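PDB 5WPW: 11S globulin isoform 1 from Cocos nucifera, which stores nitrogen and carbon in the coconut seed as a hexameric 11S globulin and is a potential food allergen. Local coordinates for the interface of chains A and B. Residues are numbered along the deposited sequence; one frame, centred on the assembly and turned at random. Chains: chain A/B, 11S globulin isoform 1.

Contacts 1 and 2 are neighbouring patches of one interface between two subunits of the cocosin hexamer, their C-alpha centres about 6 Å apart. Both draw on helix 397-405 of chain A and helix 196-202 of chain B, and they share A:Leu395, A:Arg402 and B:Leu198. Contact 1 is mainly apolar, with B:Phe192, A:Val375 and A:Val403 at its centre and a water joining the backbones; contact 2 carries the packing on to a lysine and a glutamate. The segments come from different halves of the polypeptide and the whole interface is not an exact two-fold, which fits the head-to-tail association of 11S globulin subunits.

Contact 1: the interface of chains A and B. Residues chain A 375, 381, 395, 402-403; chain B 192, 194, 198, 202.
A:Val403, helical in backbone within helix 397-405, faces B:Leu198 and B:Leu202 of helix 196-202, while A:Val375 comes from a loop of extended backbone to meet B:Phe192, the last residue of helix 185-192. Helices and the loops beside them pack together here between bicupin subunits of the 11S globulin family. The CG1 methyl of A:Val375 sits over the centre of the B:Phe192 ring, 3.3 Å from its centroid, a CH-pi contact; CG2 lies over the CD1 and CE1 side of the same ring. With CG1 anti to the carbonyl carbon (chi1 -83°), that methyl is directed at the ring face. A:Leu381 adds its CD1 methyl near CE2 of B:Phe192.

A:Val403 splits its two methyls. CG2 meets B:Leu202 tip to tip, 3.5 Å from CD1, and also touches CD2 of B:Leu198 at 3.8 Å, whereas CG1 turns toward the CD2-CE2 side of the phenylalanine ring. B:Leu198, with CG anti to its backbone N (chi1 -170°), divides its branches too: CD1 meets CD1 of A:Leu395 at 3.9 Å, the side chains crossing at about a right angle, and CD2 lies 3.8 Å above the guanidinium plane of A:Arg402, toward its rim. B:Val194 brings CG1 near the backbone O of A:Arg402. A water joins the backbones, 2.8 Å from A:Val403 O and 3.1 Å from B:Phe192 O.

Contact 2: the interface of chains A and B. Residues chain A 394-395, 399, 402; chain B 198, 201.
A mixed interface, in which aliphatic carbon packs beside charged groups, continues the subunit contact of this 11S globulin and helps hold adjacent bicupin subunits together in the hexamer. From chain B come B:Leu198 and B:Lys201, both on helix 196-202; chain A answers with A:Glu399 from helix 397-405 and with the loop residues A:Arg394 and A:Leu395 that precede it.

The case illustrates how a lysine can serve an interface through its methylenes, here CB, CD and CE, with the amino nitrogen making no bond to the residues described. Bends at chi3 and chi4 of B:Lys201 (75° and 64°) bring CE beside A:Leu395 and the A:Glu399 carboxylate while NZ turns away. The CE methylene comes 3.6 Å from the CD2 methyl of A:Leu395, which also touches CB nearer the root of the lysine. The two side chains slide past each other in opposite directions, so the branched end of the leucine lies against the length of the lysine chain.

A:Glu399 crosses that chain at about a right angle. Its carboxylate oxygen OE2 rests 3.4 Å from CD of B:Lys201, and OE1 is 3.6 Å from CE, so the carboxylate lies beside the methylenes while the amino nitrogen NZ is carried past it. OE1 and NZ of B:Lys201 remain 4.6 Å apart, too far for direct contact, although their opposite charges probably still favour the approach. NZ lies 4.0 Å from the backbone O of A:Arg394, beyond bonding reach, and the CE-NZ bond is not aimed at it.

The aliphatic base of A:Glu399 has a separate task: its CB packs 3.6 Å from the CD1 methyl of B:Leu198, the side chains crossing at a slant. The other methyl of that leucine, CD2, lies 3.8 Å from the backbone O of A:Glu399.

Contact 1: the interface of chains A and B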
ATOM      1  N   VAL A 375     -27.891  20.387   0.913  1.00 34.32           N
ATOM      2  CA  VAL A 375     -27.722  21.834   0.888  1.00 36.78           C
ATOM      3  C   VAL A 375     -26.548  22.208   1.779  1.00 32.83           C
ATOM      4  O   VAL A 375     -26.213  21.494   2.728  1.00 34.21           O
ATOM      5  CB  VAL A 375     -28.991  22.577   1.351  1.00 37.64           C
ATOM      6  CG1 VAL A 375     -29.962  22.697   0.195  1.00 39.81           C
ATOM      7  CG2 VAL A 375     -29.622  21.859   2.538  1.00 34.30           C
ATOM      8  N   LEU A 381     -26.309  19.887  -4.159  1.00 29.57           N
ATOM      9  CA  LEU A 381     -27.012  20.897  -4.940  1.00 29.54           C
ATOM     10  C   LEU A 381     -26.105  22.074  -5.242  1.00 30.33           C
ATOM     11  O   LEU A 381     -26.136  22.616  -6.350  1.00 32.80           O
ATOM     12  CB  LEU A 381     -28.281  21.335  -4.214  1.00 33.31           C
ATOM     13  CG  LEU A 381     -29.307  20.192  -4.187  1.00 30.71           C
ATOM     14  CD1 LEU A 381     -30.679  20.679  -3.752  1.00 31.83           C
ATOM     15  CD2 LEU A 381     -29.390  19.487  -5.530  1.00 37.36           C
ATOM     16  N   LEU A 395     -38.187  24.895 -11.862  1.00 36.89           N
ATOM     17  CA  LEU A 395     -38.033  26.103 -11.069  1.00 36.44           C
ATOM     18  C   LEU A 395     -37.522  27.236 -11.939  1.00 35.13           C
ATOM     19  O   LEU A 395     -36.871  27.022 -12.966  1.00 38.26           O
ATOM     20  CB  LEU A 395     -37.041  25.919  -9.903  1.00 35.77           C
ATOM     21  CG  LEU A 395     -37.295  24.899  -8.805  1.00 40.09           C
ATOM     22  CD1 LEU A 395     -36.397  25.140  -7.586  1.00 37.56           C
ATOM     23  CD2 LEU A 395     -38.749  24.907  -8.414  1.00 42.15           C
ATOM     24  N   ARG A 402     -32.183  30.421  -5.031  1.00 37.95           N
ATOM     25  CA  ARG A 402     -32.529  30.430  -3.613  1.00 35.53           C
ATOM     26  C   ARG A 402     -32.307  29.056  -2.997  1.00 34.77           C
ATOM     27  O   ARG A 402     -31.814  28.943  -1.870  1.00 37.43           O
ATOM     28  CB  ARG A 402     -33.975  30.880  -3.421  1.00 36.93           C
ATOM     29  CG  ARG A 402     -34.126  32.391  -3.310  1.00 37.27           C
ATOM     30  CD  ARG A 402     -35.348  32.882  -4.060  1.00 41.63           C
ATOM     31  NE  ARG A 402     -36.597  32.449  -3.447  1.00 44.18           N
ATOM     32  CZ  ARG A 402     -37.737  32.299  -4.114  1.00 45.95           C
ATOM     33  NH1 ARG A 402     -37.783  32.556  -5.424  1.00 48.19           N
ATOM     34  NH2 ARG A 402     -38.829  31.892  -3.482  1.00 48.43           N
ATOM     35  N   VAL A 403     -32.660  28.001  -3.727  1.00 40.40           N
ATOM     36  CA  VAL A 403     -32.411  26.650  -3.238  1.00 37.47           C
ATOM     37  C   VAL A 403     -30.912  26.420  -3.076  1.00 40.77           C
ATOM     38  O   VAL A 403     -30.461  25.777  -2.117  1.00 38.49           O
ATOM     39  CB  VAL A 403     -33.053  25.624  -4.187  1.00 37.94           C
ATOM     40  CG1 VAL A 403     -32.397  24.258  -4.052  1.00 33.33           C
ATOM     41  CG2 VAL A 403     -34.552  25.533  -3.950  1.00 37.53           C
TER
ATOM     42  N   PHE B 192     -33.460  24.152   4.069  1.00 35.36           N
ATOM     43  CA  PHE B 192     -33.005  24.909   2.910  1.00 36.48           C
ATOM     44  C   PHE B 192     -33.027  26.417   3.136  1.00 37.78           C
ATOM     45  O   PHE B 192     -32.435  27.149   2.340  1.00 31.00           O
ATOM     46  CB  PHE B 192     -33.843  24.545   1.682  1.00 34.97           C
ATOM     47  CG  PHE B 192     -33.492  23.184   1.081  1.00 36.33           C
ATOM     48  CD1 PHE B 192     -33.273  22.082   1.894  1.00 44.44           C
ATOM     49  CD2 PHE B 192     -33.371  23.024  -0.282  1.00 38.78           C
ATOM     50  CE1 PHE B 192     -32.942  20.840   1.355  1.00 39.34           C
ATOM     51  CE2 PHE B 192     -33.040  21.774  -0.833  1.00 45.56           C
ATOM     52  CZ  PHE B 192     -32.829  20.687  -0.005  1.00 36.93           C
ATOM     53  N   VAL B 194     -35.727  28.460   3.097  1.00 39.75           N
ATOM     54  CA  VAL B 194     -36.635  29.034   2.114  1.00 43.26           C
ATOM     55  C   VAL B 194     -38.069  28.871   2.599  1.00 42.36           C
ATOM     56  O   VAL B 194     -38.329  28.357   3.692  1.00 44.58           O
ATOM     57  CB  VAL B 194     -36.466  28.402   0.722  1.00 41.22           C
ATOM     58  CG1 VAL B 194     -35.044  28.622   0.219  1.00 42.09           C
ATOM     59  CG2 VAL B 194     -36.833  26.913   0.776  1.00 44.70           C
ATOM     60  N   LEU B 198     -41.630  26.996  -2.132  1.00 45.06           N
ATOM     61  CA  LEU B 198     -40.455  26.491  -2.824  1.00 44.19           C
ATOM     62  C   LEU B 198     -40.077  25.092  -2.344  1.00 42.22           C
ATOM     63  O   LEU B 198     -39.755  24.219  -3.160  1.00 41.37           O
ATOM     64  CB  LEU B 198     -39.296  27.463  -2.635  1.00 39.65           C
ATOM     65  CG  LEU B 198     -38.067  27.213  -3.487  1.00 40.37           C
ATOM     66  CD1 LEU B 198     -38.458  27.085  -4.948  1.00 36.00           C
ATOM     67  CD2 LEU B 198     -37.057  28.337  -3.268  1.00 40.51           C
ATOM     68  N   LEU B 202     -39.638  21.531  -4.563  1.00 41.97           N
ATOM     69  CA  LEU B 202     -38.497  20.624  -4.591  1.00 39.47           C
ATOM     70  C   LEU B 202     -38.937  19.173  -4.486  1.00 42.53           C
ATOM     71  O   LEU B 202     -38.272  18.288  -5.031  1.00 38.49           O
ATOM     72  CB  LEU B 202     -37.516  20.966  -3.475  1.00 38.21           C
ATOM     73  CG  LEU B 202     -36.686  22.206  -3.783  1.00 41.30           C
ATOM     74  CD1 LEU B 202     -35.942  22.621  -2.545  1.00 42.53           C
ATOM     75  CD2 LEU B 202     -35.723  21.978  -4.951  1.00 35.91           C
TER
HETATM   76  O   HOH W   1     -29.962  26.812   0.468  1.00 37.66           O

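Contact 2: the interface of chains A and B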
ATOM      1  N   ARG A 394     -38.313  22.025 -12.118  1.00 38.99           N
ATOM      2  CA  ARG A 394     -39.229  22.931 -12.814  1.00 32.94           C
ATOM      3  C   ARG A 394     -39.343  24.254 -12.052  1.00 38.24           C
ATOM      4  O   ARG A 394     -40.421  24.676 -11.643  1.00 42.96           O
ATOM      5  CB  ARG A 394     -40.601  22.275 -13.005  1.00 38.87           C
ATOM      6  CG  ARG A 394     -40.560  20.935 -13.724  1.00 39.63           C
ATOM      7  CD  ARG A 394     -41.947  20.384 -13.944  1.00 43.56           C
ATOM      8  NE  ARG A 394     -42.480  19.760 -12.736  1.00 51.65           N
ATOM      9  CZ  ARG A 394     -43.767  19.764 -12.400  1.00 52.76           C
ATOM     10  NH1 ARG A 394     -44.168  19.170 -11.282  1.00 53.85           N
ATOM     11  NH2 ARG A 394     -44.655  20.368 -13.179  1.00 58.07           N
ATOM     12  N   LEU A 395     -38.187  24.895 -11.862  1.00 36.89           N
ATOM     13  CA  LEU A 395     -38.033  26.103 -11.069  1.00 36.44           C
ATOM     14  C   LEU A 395     -37.522  27.236 -11.939  1.00 35.13           C
ATOM     15  O   LEU A 395     -36.871  27.022 -12.966  1.00 38.26           O
ATOM     16  CB  LEU A 395     -37.041  25.919  -9.903  1.00 35.77           C
ATOM     17  CG  LEU A 395     -37.295  24.899  -8.805  1.00 40.09           C
ATOM     18  CD1 LEU A 395     -36.397  25.140  -7.586  1.00 37.56           C
ATOM     19  CD2 LEU A 395     -38.749  24.907  -8.414  1.00 42.15           C
ATOM     20  N   GLU A 399     -35.716  30.936  -8.113  1.00 33.98           N
ATOM     21  CA  GLU A 399     -35.992  29.847  -7.188  1.00 35.07           C
ATOM     22  C   GLU A 399     -34.791  28.900  -7.099  1.00 37.20           C
ATOM     23  O   GLU A 399     -34.357  28.524  -6.002  1.00 31.09           O
ATOM     24  CB  GLU A 399     -37.248  29.088  -7.641  1.00 37.83           C
ATOM     25  CG  GLU A 399     -38.575  29.889  -7.627  1.00 38.25           C
ATOM     26  CD  GLU A 399     -39.797  29.052  -8.059  1.00 44.21           C
ATOM     27  OE1 GLU A 399     -39.818  28.545  -9.205  1.00 42.88           O
ATOM     28  OE2 GLU A 399     -40.742  28.902  -7.252  1.00 43.69           O
ATOM     29  N   ARG A 402     -32.183  30.421  -5.031  1.00 37.95           N
ATOM     30  CA  ARG A 402     -32.529  30.430  -3.613  1.00 35.53           C
ATOM     31  C   ARG A 402     -32.307  29.056  -2.997  1.00 34.77           C
ATOM     32  O   ARG A 402     -31.814  28.943  -1.870  1.00 37.43           O
ATOM     33  CB  ARG A 402     -33.975  30.880  -3.421  1.00 36.93           C
ATOM     34  CG  ARG A 402     -34.126  32.391  -3.310  1.00 37.27           C
ATOM     35  CD  ARG A 402     -35.348  32.882  -4.060  1.00 41.63           C
ATOM     36  NE  ARG A 402     -36.597  32.449  -3.447  1.00 44.18           N
ATOM     37  CZ  ARG A 402     -37.737  32.299  -4.114  1.00 45.95           C
ATOM     38  NH1 ARG A 402     -37.783  32.556  -5.424  1.00 48.19           N
ATOM     39  NH2 ARG A 402     -38.829  31.892  -3.482  1.00 48.43           N
TER
ATOM     40  N   LEU B 198     -41.630  26.996  -2.132  1.00 45.06           N
ATOM     41  CA  LEU B 198     -40.455  26.491  -2.824  1.00 44.19           C
ATOM     42  C   LEU B 198     -40.077  25.092  -2.344  1.00 42.22           C
ATOM     43  O   LEU B 198     -39.755  24.219  -3.160  1.00 41.37           O
ATOM     44  CB  LEU B 198     -39.296  27.463  -2.635  1.00 39.65           C
ATOM     45  CG  LEU B 198     -38.067  27.213  -3.487  1.00 40.37           C
ATOM     46  CD1 LEU B 198     -38.458  27.085  -4.948  1.00 36.00           C
ATOM     47  CD2 LEU B 198     -37.057  28.337  -3.268  1.00 40.51           C
ATOM     48  N   LYS B 201     -42.146  22.615  -4.057  1.00 39.27           N
ATOM     49  CA  LYS B 201     -41.765  22.374  -5.445  1.00 42.94           C
ATOM     50  C   LYS B 201     -40.535  21.472  -5.542  1.00 39.67           C
ATOM     51  O   LYS B 201     -40.396  20.710  -6.507  1.00 42.85           O
ATOM     52  CB  LYS B 201     -41.521  23.696  -6.183  1.00 44.36           C
ATOM     53  CG  LYS B 201     -42.772  24.601  -6.286  1.00 47.58           C
ATOM     54  CD  LYS B 201     -42.452  26.005  -6.841  1.00 49.04           C
ATOM     55  CE  LYS B 201     -42.198  25.998  -8.355  1.00 55.09           C
ATOM     56  NZ  LYS B 201     -43.382  25.589  -9.172  1.00 53.37           N
TER